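Local coordinates for protein GH61E (Thielavia terrestris, PDB 3EJA), which probably depolymerizes crystalline and amorphous polysaccharides as a copper-dependent lytic monooxygenase, oxidising glycosidic bonds to give C1 and C4 products, at residues Asp9-Asp12 with Trp13-Val16; Leu50-Thr53 with Ala54-Val58; Ser166-Pro169 with Pro170-Ala174. All coordinates share one frame; numbering follows the deposited sequence. Where two conformers were deposited one is given.

Contact 1: residues Asp9-Asp12 with Trp13-Val16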
loop_
_atom_site.group_PDB
_atom_site.type_symbol
_atom_site.label_atom_id
_atom_site.label_comp_id
_atom_site.label_asym_id
_atom_site.label_seq_id
_atom_site.Cartn_x
_atom_site.Cartn_y
_atom_site.Cartn_z
ATOM N N ASP A 9 0.568 17.700 -0.804
ATOM C CA ASP A 9 1.092 18.747 -1.698
ATOM C C ASP A 9 2.608 18.633 -1.948
ATOM O O ASP A 9 3.231 19.543 -2.521
ATOM C CB ASP A 9 0.790 20.125 -1.099
ATOM C CG ASP A 9 1.474 20.340 0.251
ATOM O OD1 ASP A 9 1.646 19.361 1.020
ATOM O OD2 ASP A 9 1.835 21.498 0.544
ATOM N N GLY A 10 3.200 17.521 -1.521
ATOM C CA GLY A 10 4.640 17.319 -1.644
ATOM C C GLY A 10 5.090 16.972 -3.053
ATOM O O GLY A 10 4.281 16.597 -3.903
ATOM N N ALA A 11 6.394 17.098 -3.293
ATOM C CA ALA A 11 6.990 16.771 -4.592
ATOM C C ALA A 11 7.314 15.283 -4.690
ATOM O O ALA A 11 7.219 14.550 -3.705
ATOM C CB ALA A 11 8.261 17.595 -4.832
ATOM N N ASP A 12 7.698 14.845 -5.886
ATOM C CA ASP A 12 8.059 13.448 -6.123
ATOM C C ASP A 12 9.144 13.019 -5.145
ATOM O O ASP A 12 10.201 13.650 -5.064
ATOM C CB ASP A 12 8.588 13.246 -7.544
ATOM C CG ASP A 12 7.498 13.228 -8.604
ATOM O OD1 ASP A 12 6.302 13.294 -8.282
ATOM O OD2 ASP A 12 7.882 13.136 -9.794
ATOM N N TRP A 13 8.860 11.957 -4.393
ATOM C CA TRP A 13 9.821 11.337 -3.456
ATOM C C TRP A 13 10.331 12.281 -2.358
ATOM O O TRP A 13 11.448 12.119 -1.858
ATOM C CB TRP A 13 10.990 10.676 -4.217
ATOM C CG TRP A 13 10.540 10.013 -5.481
ATOM C CD1 TRP A 13 10.815 10.408 -6.765
ATOM C CD2 TRP A 13 9.686 8.867 -5.586
ATOM N NE1 TRP A 13 10.206 9.559 -7.660
ATOM C CE2 TRP A 13 9.497 8.611 -6.964
ATOM C CE3 TRP A 13 9.065 8.031 -4.649
ATOM C CZ2 TRP A 13 8.720 7.544 -7.428
ATOM C CZ3 TRP A 13 8.287 6.965 -5.111
ATOM C CH2 TRP A 13 8.120 6.735 -6.486
ATOM N N GLN A 14 9.510 13.259 -1.981
ATOM C CA GLN A 14 9.900 14.200 -0.931
ATOM C C GLN A 14 9.596 13.638 0.459
ATOM O O GLN A 14 10.487 13.572 1.315
ATOM C CB GLN A 14 9.250 15.565 -1.144
ATOM C CG GLN A 14 9.716 16.607 -0.148
ATOM C CD GLN A 14 9.170 17.978 -0.456
ATOM O OE1 GLN A 14 8.181 18.122 -1.184
ATOM N NE2 GLN A 14 9.808 19.004 0.103
ATOM N N GLN A 15 8.342 13.243 0.672
ATOM C CA GLN A 15 7.934 12.535 1.883
ATOM C C GLN A 15 7.753 11.042 1.592
ATOM O O GLN A 15 7.391 10.274 2.479
ATOM C CB GLN A 15 6.636 13.130 2.459
ATOM C CG GLN A 15 6.765 14.577 2.957
ATOM C CD GLN A 15 6.544 15.610 1.856
ATOM O OE1 GLN A 15 6.022 15.298 0.782
ATOM N NE2 GLN A 15 6.937 16.856 2.126
ATOM N N VAL A 16 7.999 10.648 0.342
ATOM C CA VAL A 16 7.882 9.250 -0.089
ATOM C C VAL A 16 9.275 8.674 -0.389
ATOM O O VAL A 16 10.037 9.260 -1.151
ATOM C CB VAL A 16 6.964 9.111 -1.349
ATOM C CG1 VAL A 16 6.888 7.652 -1.812
ATOM C CG2 VAL A 16 5.563 9.638 -1.059
HETATM O O HOH W 1 5.782 13.552 -1.383
#
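Two donors hold the carbonyl oxygen of Ala11. Gln14 N gives its hydrogen to Ala11 O over 3.1 Å, closing the turn, and water 1 gives a second one to Ala11 O at 2.9 Å. The same water donates to Gln15 OE1 at 2.8 Å and so joins the turn backbone to that side chain. The amide of Ala11 is bound as well. Ala11 N meets Gln14 OE1 at 2.9 Å in an almost straight bond (178° at the hydrogen), lying in the plane of the C=O group it addresses. Gln14 reaches it because CG stands anti to the backbone N (chi1 -175°) and the chain beyond stays extended, running back alongside Ala11 to its N-H. An alanine in place of Gln14 removes that amide and would probably leave Ala11 N without its mate, and the loop segment entering the turn freer to move. The Gln15 chain bends at chi2 and sets OE1 3.4 Å from Gly10 CA; a CB at Gly10 would collide with that oxygen, so the bare alpha carbon fits here. Asp12 CA lies over one face of the Trp13 ring, and Asp12 CB lies 3.7 Å from Trp13 CD1. Trp13 also packs on Thr3 and Pro5 of strand 3-7, while Gln15 NE2 makes a weak hydrogen bond to Ser48. With Trp13 in left-handed backbone space at its third position (phi 59°), Ala11-Gln14 is a type II beta turn in the loop that follows strand 3-7.

Contact 2: residues Leu50-Thr53 with Ala54-Val58. With NAG (2-acetamido-2-deoxy-beta-D-glucopyranose), chain E.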
loop_
_atom_site.group_PDB
_atom_site.type_symbol
_atom_site.label_atom_id
_atom_site.label_comp_id
_atom_site.label_asym_id
_atom_site.label_seq_id
_atom_site.Cartn_x
_atom_site.Cartn_y
_atom_site.Cartn_z
ATOM N N LEU A 50 5.776 13.923 6.380
ATOM C CA LEU A 50 4.475 14.581 6.317
ATOM C C LEU A 50 3.796 14.599 7.687
ATOM O O LEU A 50 3.499 13.549 8.256
ATOM C CB LEU A 50 3.561 13.902 5.281
ATOM C CG LEU A 50 2.090 14.344 5.190
ATOM C CD1 LEU A 50 1.955 15.765 4.650
ATOM C CD2 LEU A 50 1.268 13.386 4.334
ATOM N N ASN A 51 3.545 15.798 8.203
ATOM C CA ASN A 51 2.776 15.957 9.437
ATOM C C ASN A 51 1.288 15.819 9.164
ATOM O O ASN A 51 0.755 16.452 8.251
ATOM C CB ASN A 51 3.039 17.320 10.084
ATOM C CG ASN A 51 4.483 17.501 10.523
ATOM O OD1 ASN A 51 5.256 16.538 10.605
ATOM N ND2 ASN A 51 4.850 18.754 10.816
ATOM N N THR A 52 0.626 14.989 9.959
ATOM C CA THR A 52 -0.812 14.802 9.846
ATOM C C THR A 52 -1.391 14.384 11.200
ATOM O O THR A 52 -0.655 13.967 12.090
ATOM C CB THR A 52 -1.172 13.789 8.723
ATOM O OG1 THR A 52 -2.533 13.983 8.313
ATOM C CG2 THR A 52 -0.940 12.335 9.174
ATOM N N THR A 53 -2.700 14.517 11.364
ATOM C CA THR A 53 -3.335 14.137 12.622
ATOM C C THR A 53 -4.099 12.838 12.452
ATOM O O THR A 53 -4.574 12.531 11.355
ATOM C CB THR A 53 -4.299 15.230 13.146
ATOM O OG1 THR A 53 -5.406 15.373 12.243
ATOM C CG2 THR A 53 -3.568 16.569 13.293
ATOM N N ALA A 54 -4.208 12.078 13.539
ATOM C CA ALA A 54 -5.045 10.886 13.557
ATOM C C ALA A 54 -6.486 11.319 13.288
ATOM O O ALA A 54 -6.972 12.281 13.887
ATOM C CB ALA A 54 -4.933 10.178 14.890
ATOM N N GLY A 55 -7.145 10.637 12.358
ATOM C CA GLY A 55 -8.502 10.996 11.957
ATOM C C GLY A 55 -8.565 11.833 10.690
ATOM O O GLY A 55 -9.641 12.038 10.131
ATOM N N SER A 56 -7.416 12.331 10.236
ATOM C CA SER A 56 -7.360 13.110 9.002
ATOM C C SER A 56 -7.196 12.202 7.781
ATOM O O SER A 56 -7.024 10.987 7.911
ATOM C CB SER A 56 -6.229 14.148 9.059
ATOM O OG SER A 56 -4.966 13.525 8.907
ATOM N N THR A 57 -7.265 12.804 6.597
ATOM C CA THR A 57 -7.075 12.090 5.343
ATOM C C THR A 57 -5.746 12.488 4.712
ATOM O O THR A 57 -5.437 13.670 4.600
ATOM C CB THR A 57 -8.234 12.383 4.362
ATOM O OG1 THR A 57 -9.465 11.922 4.930
ATOM C CG2 THR A 57 -8.010 11.697 3.020
ATOM N N VAL A 58 -4.951 11.496 4.323
ATOM C CA VAL A 58 -3.751 11.753 3.540
ATOM C C VAL A 58 -4.059 11.419 2.078
ATOM O O VAL A 58 -4.659 10.386 1.788
ATOM C CB VAL A 58 -2.534 10.931 4.053
ATOM C CG1 VAL A 58 -1.384 10.973 3.048
ATOM C CG2 VAL A 58 -2.077 11.442 5.425
HETATM C C1 NAG E . 6.206 18.834 11.302
HETATM C C2 NAG E . 6.575 20.294 11.037
HETATM C C3 NAG E . 7.919 20.667 11.662
HETATM C C4 NAG E . 8.008 20.190 13.111
HETATM C C5 NAG E . 7.626 18.706 13.180
HETATM C C6 NAG E . 7.740 18.085 14.576
HETATM C C7 NAG E . 5.646 21.212 8.989
HETATM C C8 NAG E . 5.772 21.314 7.495
HETATM N N2 NAG E . 6.615 20.548 9.608
HETATM O O3 NAG E . 8.091 22.064 11.588
HETATM O O4 NAG E . 9.326 20.397 13.566
HETATM O O5 NAG E . 6.305 18.560 12.688
HETATM O O6 NAG E . 7.850 16.679 14.455
HETATM O O7 NAG E . 4.693 21.718 9.584
HETATM O O HOH W 2 -3.309 15.011 5.576
#
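Ser56 folds its hydroxyl back onto the start of the turn: OG sits between its own backbone N and carbonyl carbon (chi1 74°), from where it donates to Thr53 O at 2.7 Å, in the carbonyl plane and on a lone pair. Ser56 N adds a second bond to Thr53 O at 3.1 Å. One residue thus grips a single oxygen with both backbone and side chain. Thr52 turns its hydroxyl anti to the backbone N (chi1 -159°), which places OG1 only 2.5 Å from Ser56 OG, short for two hydroxyls, and which acceptor the Thr52 proton serves is left open. Water 2 joins Thr52 OG1 to Thr57 O, donating to the latter at 2.7 Å. Thr53 differs from Thr52: its OG1 lies between N and carbonyl carbon, 3.5 Å from Ser56 CB. On the apolar side Leu50 and Val58 meet tip to tip, CD2 of Leu50 lying 3.8 Å from CG1 of Val58. The Val58 branch CG2 faces Thr52, whose CG2 it approaches to 4.0 Å as the two side chains cross obliquely. Leu50 and Val58 also both touch Val7 of strand 3-7. Asn51 takes no part in the turn: its ND2 is covalently bonded to C1 of an N-acetylglucosamine at 1.4 Å, and Asn51-Thr52-Thr53 forms an N-glycosylation sequon. Gly55 has a positive phi (98°) at which a side chain would jam against the preceding carbonyl oxygen. Thr53-Ser56 is accordingly a type II beta turn with glycine third. It carries the chain from edge strand 50-53, paired with strand 151-162, to strand 57-63 of the other sheet, a sheet-to-sheet connection of the beta sandwich.

Contact 3: residues Ser166-Pro169 with Pro170-Ala174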
loop_
_atom_site.group_PDB
_atom_site.type_symbol
_atom_site.label_atom_id
_atom_site.label_comp_id
_atom_site.label_asym_id
_atom_site.label_seq_id
_atom_site.Cartn_x
_atom_site.Cartn_y
_atom_site.Cartn_z
ATOM N N SER A 166 -5.164 5.173 21.774
ATOM C CA SER A 166 -4.355 4.155 22.440
ATOM C C SER A 166 -4.659 2.743 21.938
ATOM O O SER A 166 -4.226 1.759 22.542
ATOM C CB SER A 166 -4.556 4.241 23.963
ATOM O OG SER A 166 -5.922 4.053 24.307
ATOM N N THR A 167 -5.396 2.650 20.832
ATOM C CA THR A 167 -5.790 1.356 20.274
ATOM C C THR A 167 -4.665 0.764 19.431
ATOM O O THR A 167 -4.178 1.401 18.494
ATOM C CB THR A 167 -7.093 1.462 19.448
ATOM O OG1 THR A 167 -8.097 2.139 20.218
ATOM C CG2 THR A 167 -7.611 0.083 19.054
ATOM N N GLU A 168 -4.260 -0.453 19.783
ATOM C CA GLU A 168 -3.221 -1.175 19.058
ATOM C C GLU A 168 -3.857 -2.149 18.063
ATOM O O GLU A 168 -4.574 -3.068 18.469
ATOM C CB GLU A 168 -2.313 -1.921 20.042
ATOM C CG GLU A 168 -1.170 -2.686 19.386
ATOM C CD GLU A 168 -0.223 -1.781 18.624
ATOM O OE1 GLU A 168 0.184 -0.738 19.175
ATOM O OE2 GLU A 168 0.119 -2.114 17.470
ATOM N N PRO A 169 -3.619 -1.942 16.750
ATOM C CA PRO A 169 -4.184 -2.861 15.761
ATOM C C PRO A 169 -3.692 -4.302 15.980
ATOM O O PRO A 169 -2.486 -4.522 16.121
ATOM C CB PRO A 169 -3.687 -2.290 14.420
ATOM C CG PRO A 169 -3.368 -0.853 14.710
ATOM C CD PRO A 169 -2.845 -0.857 16.118
ATOM N N PRO A 170 -4.626 -5.271 16.043
ATOM C CA PRO A 170 -4.279 -6.676 16.251
ATOM C C PRO A 170 -3.846 -7.366 14.959
ATOM O O PRO A 170 -4.054 -6.821 13.872
ATOM C CB PRO A 170 -5.590 -7.279 16.751
ATOM C CG PRO A 170 -6.640 -6.476 16.091
ATOM C CD PRO A 170 -6.087 -5.082 15.927
ATOM N N ASN A 171 -3.242 -8.550 15.097
ATOM C CA ASN A 171 -2.849 -9.391 13.946
ATOM C C ASN A 171 -2.011 -8.685 12.862
ATOM O O ASN A 171 -2.226 -8.897 11.661
ATOM C CB ASN A 171 -4.072 -10.034 13.276
ATOM C CG ASN A 171 -5.120 -10.505 14.267
ATOM O OD1 ASN A 171 -4.855 -11.361 15.124
ATOM N ND2 ASN A 171 -6.332 -9.969 14.136
ATOM N N LYS A 172 -1.055 -7.862 13.282
ATOM C CA LYS A 172 -0.148 -7.192 12.346
ATOM C C LYS A 172 0.638 -8.211 11.506
ATOM O O LYS A 172 0.853 -9.339 11.957
ATOM C CB LYS A 172 0.761 -6.225 13.100
ATOM C CG LYS A 172 -0.045 -5.097 13.765
ATOM C CD LYS A 172 0.831 -4.032 14.385
ATOM C CE LYS A 172 1.509 -4.517 15.645
ATOM N NZ LYS A 172 0.512 -4.688 16.753
ATOM N N VAL A 173 1.014 -7.823 10.282
ATOM C CA VAL A 173 1.670 -8.733 9.318
ATOM C C VAL A 173 3.030 -8.202 8.849
ATOM O O VAL A 173 3.345 -7.026 9.036
ATOM C CB VAL A 173 0.771 -9.027 8.078
ATOM C CG1 VAL A 173 -0.535 -9.683 8.499
ATOM C CG2 VAL A 173 0.518 -7.756 7.253
ATOM N N ALA A 174 3.825 -9.081 8.244
ATOM C CA ALA A 174 5.137 -8.715 7.712
ATOM C C ALA A 174 5.132 -8.644 6.177
ATOM O O ALA A 174 4.344 -9.329 5.529
ATOM C CB ALA A 174 6.174 -9.722 8.198
#
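A local salt bridge spans two consecutive prolines in the long surface loop that follows strand 151-162. Glu168 and Lys172, four residues apart, supply the charges: Lys172 NZ donates to Glu168 OE2 at 2.7 Å. It meets that oxygen on the anti side and 29° out of the carboxylate plane, and the two side chains cross at about a right angle. The ammonium group makes a second bond, to Pro169 O at 3.1 Å, with the nitrogen standing nearly along the C=O axis. Both acceptors can be served because the lysine chain is bent at its last two torsions, bringing the end back in front of the proline oxygen. Its stem keeps the same company, CG of Lys172 lying 3.4 Å from Pro169 O. Farther out, CE of Lys172 comes within 3.3 Å of Glu168 OE2. Glu168 contributes a bend of its own: CG is anti to the backbone N, then the chain turns at chi2 (61°), which brings the carboxylate across to the lysine. Its other oxygen, OE1, makes a salt bridge to Lys128, which ties this loop to the region of Cys126, to whose backbone Thr167 is hydrogen-bonded. In the sequence between the charged residues, Pro169 CB and Pro170 CD come within 4.0 Å. Pro169 is buried and packs on Phe206. Neither proline has an N-H to offer, but the carbonyl of Pro169 takes the lysine as donor. A glycerol, probably from the crystallisation liquor, binds the backbone N atoms of Asn171 and Lys172. With a lysine at each oxygen, the Glu168 carboxylate is likely to stay ionised, while the ammonium group of Lys172 would probably polarise the Pro169 carbonyl that it also holds.

Overall arrangement
Along the chain the three contacts follow in series; none nests in or crosses another. Contact 1 closes a turn in the loop between strand 3-7 and helix 35-38. Contact 2 comes next, turning from edge strand 50-53 of the mixed sheet into strand 57-63, the middle strand of the antiparallel sheet. These two touch, Gln15 CG lying 3.6 Å from Leu50 N, so the early loop packs beside the edge strand. Contact 3 comes much later, within the loop after strand 151-162. Its centre is about 19 Å from that of contact 2 and 27 Å from that of contact 1, and it touches neither. Strand 151-162, neighbour of strand 50-53, leads into this last loop.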